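PDB 3QFF: N5-carboxyaminoimidazole ribonucleotide synthetase from Bacillus anthracis, which binds ATP and probably uses it with bicarbonate to carboxylate aminoimidazole ribonucleotide, giving N5-carboxyaminoimidazole ribonucleotide in purine biosynthesis. Local coordinates for residues I69-L72 with A73-S76; A245-L248 with A249-E253; H298-I302 with C303-L307; N364-V367 with A368-K371. All coordinates share one frame; numbering follows the deposited sequence.

Interaction 1. Residues I69-L72 with A73-S76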
loop_
_atom_site.group_PDB
_atom_site.type_symbol
_atom_site.label_atom_id
_atom_site.label_comp_id
_atom_site.label_asym_id
_atom_site.label_seq_id
_atom_site.Cartn_x
_atom_site.Cartn_y
_atom_site.Cartn_z
ATOM N N ILE A 69 -15.982 -13.111 20.762
ATOM C CA ILE A 69 -16.448 -11.872 20.128
ATOM C C ILE A 69 -16.360 -10.706 21.136
ATOM O O ILE A 69 -15.922 -9.599 20.794
ATOM C CB ILE A 69 -17.915 -12.027 19.589
ATOM C CG1 ILE A 69 -17.967 -12.886 18.309
ATOM C CG2 ILE A 69 -18.580 -10.663 19.340
ATOM C CD1 ILE A 69 -17.221 -12.287 17.117
ATOM N N GLN A 70 -16.775 -10.984 22.375
ATOM C CA GLN A 70 -16.713 -10.015 23.459
ATOM C C GLN A 70 -15.278 -9.636 23.787
ATOM O O GLN A 70 -14.994 -8.468 24.019
ATOM C CB GLN A 70 -17.441 -10.536 24.707
ATOM C CG GLN A 70 -18.957 -10.370 24.610
ATOM C CD GLN A 70 -19.727 -11.111 25.690
ATOM O OE1 GLN A 70 -19.172 -11.919 26.430
ATOM N NE2 GLN A 70 -21.022 -10.838 25.774
ATOM N N HIS A 71 -14.385 -10.624 23.812
ATOM C CA HIS A 71 -12.978 -10.361 24.081
ATOM C C HIS A 71 -12.358 -9.456 22.998
ATOM O O HIS A 71 -11.625 -8.537 23.315
ATOM C CB HIS A 71 -12.182 -11.658 24.259
ATOM C CG HIS A 71 -10.747 -11.428 24.612
ATOM N ND1 HIS A 71 -9.715 -12.163 24.066
ATOM C CD2 HIS A 71 -10.168 -10.515 25.429
ATOM C CE1 HIS A 71 -8.563 -11.718 24.538
ATOM N NE2 HIS A 71 -8.810 -10.720 25.367
ATOM N N LEU A 72 -12.677 -9.715 21.730
ATOM C CA LEU A 72 -12.239 -8.847 20.627
ATOM C C LEU A 72 -12.754 -7.428 20.804
ATOM O O LEU A 72 -11.996 -6.462 20.669
ATOM C CB LEU A 72 -12.710 -9.396 19.267
ATOM C CG LEU A 72 -12.331 -8.588 18.017
ATOM C CD1 LEU A 72 -10.817 -8.670 17.753
ATOM C CD2 LEU A 72 -13.090 -9.134 16.827
ATOM N N ALA A 73 -14.037 -7.303 21.114
ATOM C CA ALA A 73 -14.645 -5.989 21.273
ATOM C C ALA A 73 -13.990 -5.215 22.408
ATOM O O ALA A 73 -13.718 -4.019 22.264
ATOM C CB ALA A 73 -16.152 -6.118 21.494
ATOM N N GLU A 74 -13.722 -5.921 23.512
ATOM C CA GLU A 74 -13.130 -5.361 24.741
ATOM C C GLU A 74 -11.784 -4.695 24.547
ATOM O O GLU A 74 -11.388 -3.848 25.354
ATOM C CB GLU A 74 -12.866 -6.480 25.751
ATOM C CG GLU A 74 -14.036 -6.931 26.548
ATOM C CD GLU A 74 -13.641 -7.992 27.559
ATOM O OE1 GLU A 74 -14.378 -8.136 28.543
ATOM O OE2 GLU A 74 -12.590 -8.664 27.380
ATOM N N ILE A 75 -11.056 -5.126 23.527
ATOM C CA ILE A 75 -9.715 -4.608 23.284
ATOM C C ILE A 75 -9.624 -3.785 22.000
ATOM O O ILE A 75 -8.533 -3.366 21.597
ATOM C CB ILE A 75 -8.692 -5.739 23.271
ATOM C CG1 ILE A 75 -8.920 -6.626 22.032
ATOM C CG2 ILE A 75 -8.766 -6.508 24.607
ATOM C CD1 ILE A 75 -7.984 -7.779 21.890
ATOM N N SER A 76 -10.775 -3.539 21.380
ATOM C CA SER A 76 -10.853 -2.795 20.117
ATOM C C SER A 76 -11.557 -1.452 20.301
ATOM O O SER A 76 -12.589 -1.374 20.954
ATOM C CB SER A 76 -11.639 -3.614 19.083
ATOM O OG SER A 76 -10.967 -4.821 18.785
#

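Interaction 2. Residues A245-L248 with A249-E253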
loop_
_atom_site.group_PDB
_atom_site.type_symbol
_atom_site.label_atom_id
_atom_site.label_comp_id
_atom_site.label_asym_id
_atom_site.label_seq_id
_atom_site.Cartn_x
_atom_site.Cartn_y
_atom_site.Cartn_z
ATOM N N ALA A 245 -25.603 3.124 -7.601
ATOM C CA ALA A 245 -24.807 2.846 -6.404
ATOM C C ALA A 245 -24.947 3.938 -5.344
ATOM O O ALA A 245 -25.118 3.639 -4.163
ATOM C CB ALA A 245 -23.327 2.635 -6.774
ATOM N N LYS A 246 -24.881 5.197 -5.770
ATOM C CA LYS A 246 -25.055 6.337 -4.859
ATOM C C LYS A 246 -26.427 6.350 -4.194
ATOM O O LYS A 246 -26.526 6.594 -2.988
ATOM C CB LYS A 246 -24.771 7.669 -5.567
ATOM C CG LYS A 246 -23.349 7.748 -6.125
ATOM C CD LYS A 246 -22.778 9.168 -6.187
ATOM C CE LYS A 246 -23.003 9.843 -7.514
ATOM N NZ LYS A 246 -21.973 10.923 -7.743
ATOM N N VAL A 247 -27.481 6.078 -4.961
ATOM C CA VAL A 247 -28.829 6.001 -4.378
ATOM C C VAL A 247 -28.914 4.879 -3.348
ATOM O O VAL A 247 -29.446 5.076 -2.249
ATOM C CB VAL A 247 -29.948 5.898 -5.459
ATOM C CG1 VAL A 247 -31.288 5.530 -4.833
ATOM C CG2 VAL A 247 -30.075 7.217 -6.186
ATOM N N LEU A 248 -28.355 3.715 -3.677
ATOM C CA LEU A 248 -28.319 2.601 -2.726
ATOM C C LEU A 248 -27.625 2.969 -1.425
ATOM O O LEU A 248 -28.156 2.721 -0.339
ATOM C CB LEU A 248 -27.604 1.394 -3.331
ATOM C CG LEU A 248 -28.432 0.350 -4.048
ATOM C CD1 LEU A 248 -27.508 -0.766 -4.456
ATOM C CD2 LEU A 248 -29.582 -0.199 -3.176
ATOM N N ALA A 249 -26.430 3.541 -1.536
ATOM C CA ALA A 249 -25.687 3.976 -0.356
ATOM C C ALA A 249 -26.499 4.934 0.513
ATOM O O ALA A 249 -26.511 4.788 1.741
ATOM C CB ALA A 249 -24.351 4.610 -0.747
ATOM N N ASP A 250 -27.184 5.891 -0.121
ATOM C CA ASP A 250 -28.018 6.841 0.620
ATOM C C ASP A 250 -29.232 6.154 1.245
ATOM O O ASP A 250 -29.459 6.258 2.446
ATOM C CB ASP A 250 -28.481 8.011 -0.264
ATOM C CG ASP A 250 -29.536 8.890 0.435
ATOM O OD1 ASP A 250 -29.184 9.593 1.413
ATOM O OD2 ASP A 250 -30.715 8.878 0.012
ATOM N N GLU A 251 -30.003 5.452 0.419
ATOM C CA GLU A 251 -31.236 4.809 0.866
ATOM C C GLU A 251 -31.020 3.749 1.960
ATOM O O GLU A 251 -31.826 3.626 2.879
ATOM C CB GLU A 251 -31.961 4.192 -0.334
ATOM C CG GLU A 251 -32.578 5.220 -1.273
ATOM C CD GLU A 251 -33.759 5.947 -0.648
ATOM O OE1 GLU A 251 -34.525 5.317 0.116
ATOM O OE2 GLU A 251 -33.933 7.147 -0.933
ATOM N N LEU A 252 -29.936 2.986 1.850
ATOM C CA LEU A 252 -29.619 1.962 2.846
ATOM C C LEU A 252 -28.828 2.522 4.040
ATOM O O LEU A 252 -28.469 1.781 4.955
ATOM C CB LEU A 252 -28.862 0.795 2.200
ATOM C CG LEU A 252 -29.610 0.034 1.093
ATOM C CD1 LEU A 252 -28.726 -1.023 0.460
ATOM C CD2 LEU A 252 -30.909 -0.588 1.623
ATOM N N GLU A 253 -28.577 3.830 4.025
ATOM C CA GLU A 253 -27.786 4.514 5.068
ATOM C C GLU A 253 -26.454 3.809 5.358
ATOM O O GLU A 253 -26.113 3.485 6.517
ATOM C CB GLU A 253 -28.635 4.753 6.332
ATOM C CG GLU A 253 -29.806 5.740 6.062
ATOM C CD GLU A 253 -30.851 5.811 7.182
ATOM O OE1 GLU A 253 -31.746 6.688 7.095
ATOM O OE2 GLU A 253 -30.793 4.998 8.133
#

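Interaction 3. Residues H298-I302 with C303-L307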
loop_
_atom_site.group_PDB
_atom_site.type_symbol
_atom_site.label_atom_id
_atom_site.label_comp_id
_atom_site.label_asym_id
_atom_site.label_seq_id
_atom_site.Cartn_x
_atom_site.Cartn_y
_atom_site.Cartn_z
ATOM N N HIS A 298 -12.132 1.958 3.345
ATOM C CA HIS A 298 -12.944 1.297 4.367
ATOM C C HIS A 298 -12.486 1.699 5.773
ATOM O O HIS A 298 -13.319 2.001 6.649
ATOM C CB HIS A 298 -12.902 -0.230 4.201
ATOM C CG HIS A 298 -13.762 -0.962 5.187
ATOM N ND1 HIS A 298 -15.120 -1.127 5.017
ATOM C CD2 HIS A 298 -13.454 -1.570 6.357
ATOM C CE1 HIS A 298 -15.613 -1.804 6.039
ATOM N NE2 HIS A 298 -14.623 -2.071 6.876
ATOM N N ILE A 299 -11.167 1.703 5.984
ATOM C CA ILE A 299 -10.610 2.136 7.273
ATOM C C ILE A 299 -11.007 3.590 7.601
ATOM O O ILE A 299 -11.499 3.872 8.705
ATOM C CB ILE A 299 -9.066 1.946 7.347
ATOM C CG1 ILE A 299 -8.682 0.455 7.266
ATOM C CG2 ILE A 299 -8.506 2.564 8.638
ATOM C CD1 ILE A 299 -9.427 -0.471 8.264
ATOM N N ARG A 300 -10.813 4.498 6.641
ATOM C CA ARG A 300 -11.183 5.914 6.820
ATOM C C ARG A 300 -12.663 6.068 7.122
ATOM O O ARG A 300 -13.023 6.869 7.967
ATOM C CB ARG A 300 -10.841 6.754 5.588
ATOM C CG ARG A 300 -9.358 6.891 5.322
ATOM C CD ARG A 300 -9.089 7.386 3.881
ATOM N NE ARG A 300 -7.710 7.844 3.724
ATOM C CZ ARG A 300 -6.649 7.056 3.517
ATOM N NH1 ARG A 300 -6.783 5.740 3.435
ATOM N NH2 ARG A 300 -5.430 7.591 3.399
ATOM N N ALA A 301 -13.505 5.307 6.420
ATOM C CA ALA A 301 -14.954 5.375 6.579
ATOM C C ALA A 301 -15.421 5.006 7.993
ATOM O O ALA A 301 -16.245 5.717 8.588
ATOM C CB ALA A 301 -15.675 4.478 5.534
ATOM N N ILE A 302 -14.913 3.895 8.519
ATOM C CA ILE A 302 -15.349 3.439 9.837
ATOM C C ILE A 302 -14.732 4.270 10.975
ATOM O O ILE A 302 -15.326 4.392 12.047
ATOM C CB ILE A 302 -15.113 1.925 10.059
ATOM C CG1 ILE A 302 -13.617 1.608 10.096
ATOM C CG2 ILE A 302 -15.891 1.093 8.995
ATOM C CD1 ILE A 302 -13.288 0.197 10.577
ATOM N N CYS A 303 -13.538 4.810 10.740
ATOM C CA CYS A 303 -12.859 5.639 11.730
ATOM C C CYS A 303 -13.303 7.099 11.632
ATOM O O CYS A 303 -12.915 7.923 12.466
ATOM C CB CYS A 303 -11.332 5.555 11.574
ATOM S SG CYS A 303 -10.607 3.942 11.965
ATOM N N ASN A 304 -14.114 7.407 10.614
ATOM C CA ASN A 304 -14.618 8.761 10.360
ATOM C C ASN A 304 -13.495 9.765 10.072
ATOM O O ASN A 304 -13.487 10.888 10.572
ATOM C CB ASN A 304 -15.542 9.229 11.505
ATOM C CG ASN A 304 -16.476 10.364 11.091
ATOM O OD1 ASN A 304 -16.770 10.546 9.906
ATOM N ND2 ASN A 304 -16.952 11.132 12.078
ATOM N N LEU A 305 -12.524 9.341 9.273
ATOM C CA LEU A 305 -11.531 10.261 8.720
ATOM C C LEU A 305 -12.041 10.764 7.373
ATOM O O LEU A 305 -12.951 10.160 6.781
ATOM C CB LEU A 305 -10.188 9.550 8.542
ATOM C CG LEU A 305 -9.667 8.729 9.726
ATOM C CD1 LEU A 305 -8.411 7.997 9.313
ATOM C CD2 LEU A 305 -9.402 9.624 10.959
ATOM N N PRO A 306 -11.478 11.872 6.872
ATOM C CA PRO A 306 -11.885 12.283 5.525
ATOM C C PRO A 306 -11.594 11.165 4.515
ATOM O O PRO A 306 -10.568 10.475 4.624
ATOM C CB PRO A 306 -10.975 13.478 5.248
ATOM C CG PRO A 306 -10.652 14.022 6.612
ATOM C CD PRO A 306 -10.430 12.766 7.414
ATOM N N LEU A 307 -12.494 10.979 3.553
ATOM C CA LEU A 307 -12.299 9.946 2.552
ATOM C C LEU A 307 -11.246 10.393 1.540
ATOM O O LEU A 307 -11.103 11.577 1.283
ATOM C CB LEU A 307 -13.625 9.581 1.870
ATOM C CG LEU A 307 -14.729 9.031 2.787
ATOM C CD1 LEU A 307 -15.996 8.686 1.983
ATOM C CD2 LEU A 307 -14.260 7.810 3.623
HETATM O O HOH W 1 -7.729 10.514 2.961
#

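Interaction 4. Residues N364-V367 with A368-K371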
loop_
_atom_site.group_PDB
_atom_site.type_symbol
_atom_site.label_atom_id
_atom_site.label_comp_id
_atom_site.label_asym_id
_atom_site.label_seq_id
_atom_site.Cartn_x
_atom_site.Cartn_y
_atom_site.Cartn_z
ATOM N N ASN A 364 -3.315 0.910 -22.266
ATOM C CA ASN A 364 -4.333 0.295 -23.119
ATOM C C ASN A 364 -4.859 -0.999 -22.495
ATOM O O ASN A 364 -4.102 -1.943 -22.241
ATOM C CB ASN A 364 -3.793 0.103 -24.557
ATOM C CG ASN A 364 -4.795 -0.575 -25.502
ATOM O OD1 ASN A 364 -5.589 -1.428 -25.096
ATOM N ND2 ASN A 364 -4.740 -0.205 -26.782
ATOM N N ILE A 365 -6.167 -1.038 -22.243
ATOM C CA ILE A 365 -6.781 -2.198 -21.587
ATOM C C ILE A 365 -6.598 -3.518 -22.348
ATOM O O ILE A 365 -6.386 -4.575 -21.735
ATOM C CB ILE A 365 -8.275 -1.943 -21.257
ATOM C CG1 ILE A 365 -8.400 -1.187 -19.933
ATOM C CG2 ILE A 365 -9.064 -3.254 -21.170
ATOM C CD1 ILE A 365 -7.966 -1.995 -18.705
ATOM N N GLU A 366 -6.664 -3.459 -23.678
ATOM C CA GLU A 366 -6.512 -4.669 -24.493
ATOM C C GLU A 366 -5.100 -5.261 -24.393
ATOM O O GLU A 366 -4.921 -6.467 -24.499
ATOM C CB GLU A 366 -6.908 -4.419 -25.958
ATOM C CG GLU A 366 -8.355 -3.919 -26.170
ATOM C CD GLU A 366 -9.443 -4.903 -25.721
ATOM O OE1 GLU A 366 -9.260 -6.139 -25.861
ATOM O OE2 GLU A 366 -10.507 -4.427 -25.234
ATOM N N VAL A 367 -4.108 -4.408 -24.156
ATOM C CA VAL A 367 -2.729 -4.861 -23.995
ATOM C C VAL A 367 -2.594 -5.622 -22.673
ATOM O O VAL A 367 -1.961 -6.680 -22.620
ATOM C CB VAL A 367 -1.746 -3.672 -24.087
ATOM C CG1 VAL A 367 -0.315 -4.109 -23.778
ATOM C CG2 VAL A 367 -1.814 -3.038 -25.488
ATOM N N ALA A 368 -3.227 -5.096 -21.621
ATOM C CA ALA A 368 -3.274 -5.775 -20.324
ATOM C C ALA A 368 -3.972 -7.126 -20.421
ATOM O O ALA A 368 -3.507 -8.121 -19.847
ATOM C CB ALA A 368 -3.949 -4.886 -19.273
ATOM N N LEU A 369 -5.089 -7.168 -21.148
ATOM C CA LEU A 369 -5.786 -8.439 -21.374
ATOM C C LEU A 369 -4.890 -9.451 -22.075
ATOM O O LEU A 369 -4.839 -10.620 -21.687
ATOM C CB LEU A 369 -7.093 -8.233 -22.147
ATOM C CG LEU A 369 -8.250 -7.635 -21.335
ATOM C CD1 LEU A 369 -9.436 -7.329 -22.242
ATOM C CD2 LEU A 369 -8.657 -8.559 -20.203
ATOM N N GLU A 370 -4.163 -8.981 -23.083
ATOM C CA GLU A 370 -3.251 -9.833 -23.842
ATOM C C GLU A 370 -2.110 -10.330 -22.962
ATOM O O GLU A 370 -1.712 -11.502 -23.045
ATOM C CB GLU A 370 -2.708 -9.071 -25.048
ATOM C CG GLU A 370 -2.630 -9.903 -26.313
ATOM C CD GLU A 370 -1.593 -9.376 -27.291
ATOM O OE1 GLU A 370 -0.437 -9.132 -26.858
ATOM O OE2 GLU A 370 -1.922 -9.209 -28.491
ATOM N N LYS A 371 -1.607 -9.451 -22.093
ATOM C CA LYS A 371 -0.549 -9.835 -21.165
ATOM C C LYS A 371 -0.936 -11.050 -20.309
ATOM O O LYS A 371 -0.159 -11.995 -20.195
ATOM C CB LYS A 371 -0.122 -8.659 -20.274
ATOM C CG LYS A 371 0.989 -9.019 -19.279
ATOM C CD LYS A 371 2.350 -9.236 -19.966
ATOM C CE LYS A 371 3.344 -9.810 -18.955
ATOM N NZ LYS A 371 4.655 -10.179 -19.563
#

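Interaction 1. Residues I69-L72 with A73-S76
The imidazole of His71 meets the carboxylate of Glu74 at its edge: OE2 of Glu74 lies in the ring plane, 3.6 Å from CD2 of His71, while the two flat groups stand nearly perpendicular, 85° apart. CG2 of Ile75 comes near the same ring at a slant. This is the last turn of helix 66-74, which packs on the parallel sheet of the Rossmann-like preATP-grasp domain. Because NE2 of His71 and OE2 of Glu74 stay 4.8 Å apart, the pair is not a salt bridge, though a mild attraction is possible if the histidine is protonated. Glu74 gets there by running back along its own helix, its CG beside the backbone N (chi1 -81°) and only 3.1 Å from O of Gln70. Polar His71 and Glu74 suit this exposed side. The opposite need is met by Leu72, buried against Ile20, Ala41, Leu43 and Ile59 of the sheet, and by small Ala73, which lets Trp93 and Leu94 of helix 88-97 come close. Two regular backbone bonds, Ala73 N to Ile69 O (3.0 Å) and Glu74 N to Gln70 O (2.9 Å), carry the helix to its end. There the pattern tightens, for Ile75 N turns to O of Leu72 at 3.3 Å, keeping only a weak bond to His71 O. A serine serves well next, since its short hydroxyl can fold back on the helix: OG of Ser76 donates to O of Leu72 at 2.7 Å, from the carbonyl face opposite Ile75 N.

Interaction 2. Residues A245-L248 with A249-E253
Four backbone hydrogen bonds hold Ala245-Leu248 to the residues that follow. The two nearest the helix end are 2.8 Å: Glu251 N to Val247 O and Leu252 N to Leu248 O. The first is almost straight, with an N-H...O angle of 172°. Ala249 N to Ala245 O and Asp250 N to Lys246 O make the two preceding bonds of the same i to i+4 series. Beyond helix 235-251, Glu253 is the first residue to leave helical geometry; its positive phi of 50° and bonds back into the last turn make a Schellman motif. Outside this backbone core, Leu248 and Leu252 run side by side in the same direction, CD2 of Leu248 meeting CD1 of Leu252 at 3.8 Å. Both side chains rest on Leu275 of strand 270-276, joining the helix to the sheet of the ATP-grasp domain. Ala245 and Ala249 offer only methyls to Val199 and Val201, so the helix can lie close to the strands. On the outer side, Val247 CG1 touches the aliphatic CG of Glu251 at 3.8 Å; the glutamate bends at chi2 (-69°), its carboxylate leading away. Lys246 and Asp250 are likewise exposed. Chemically, then, the helix is amphipathic: apolar contacts bind one side to the sheet, charged groups face outward, and N-H groups of Ala249 to Leu252 pair with carbonyls a turn back.

Interaction 3. Residues H298-I302 with C303-L307
Arg300 lies alongside the loop that doubles back past it, its extended aliphatic stem fitted against the carbonyl of Pro306. CD of Arg300 approaches O of Pro306 to 3.5 Å, and that oxygen sits at the edge of the guanidinium, in its plane. A water accepts from NE of Arg300 at 2.8 Å and lies near O of Pro306, to which it may donate, while NH1 turns back to O of Gly296; Tyr340 of the second subunit packs on the same side chain. A long arginine suits this place because its carbons pack and its nitrogens reach polar atoms beyond. The next bump is Leu307, whose CD2 settles over the backbone between Arg300 and Ala301, 4.1 Å from CB of Ala301, whose small methyl leaves it room; Ile202 of strand 195-203 touches both. On another side, SG of Cys303, set beside its own backbone N (chi1 -67°), leans back over the preceding turn, 3.4 Å from O of Ile299 and 4.2 Å from its CG2. The compact side chain also touches Ile17 of strand 16-20. CB of Leu305 faces CB of Arg300 where the chain reverses. That reversal is a Schellman motif: Asn304 takes positive phi, common for asparagine, Leu305 N bonds to Arg300 O at 2.8 Å, and Asn304 N bonds weakly to Ala301 O, the classic C-terminal ending of an alpha-helix, here helix 294-303.

Interaction 4. Residues N364-V367 with A368-K371
Glu366 folds over at chi2 (-63°) and Leu369 has CG beside its backbone N (chi1 -75°), which lays the two side chains next to each other, pointing the same way. OE1 of Glu366 thus comes within 3.8 Å of CD1 of Leu369, while its OE2 makes a salt bridge with Arg232, outside this helix. Leu369 also meets CG2 of Ile365 through CD1, at 4.2 Å. These two branched residues, with the small methyl of Ala368 between them in sequence, face Val317 of strand 316-322 and form the apolar side of helix 365-374. The helix starts at Asn364, a residue suited to the N-cap because its short amide can curl over the first turn: OD1 accepts from Glu366 N at 2.7 Å and, at greater length, from Val367 N, both weak bonds. Regular backbone bonds follow, Leu369 N to Ile365 O and Glu370 N to Glu366 O at 3.0 Å, then Lys371 N to Val367 O at 2.8 Å. The long, flexible chain of Lys371 carries NZ to O of Arg335. A negative carboxylate in the first turn, as at Glu366, would probably interact well with the helix dipole, so the weak cap and the acid probably favour this helix start, while the bond to Arg232 ties it to a neighbouring loop.

Along the chain the four contacts follow in series, interactions 1 to 3 at the C-terminal ends of helices and interaction 4 at the start of one. Interaction 1 belongs to the preATP-grasp domain and its parallel sheet, interaction 2 to the ATP-grasp domain, and interaction 4 to the C-terminal domain. Interactions 2 and 4 lie on helices that pack against different strands of the same eight-stranded antiparallel sheet, which thus runs through both domains. Interaction 3 sits between, its centre about 17 Å from that of interaction 2 and 20 Å from that of interaction 1, and touches strands of both sheets. Interactions 1 and 4 are farthest apart, centres about 46 Å, on opposite sides of the chain's centre. Only interaction 3 reaches the second subunit, linking domain packing to dimer assembly.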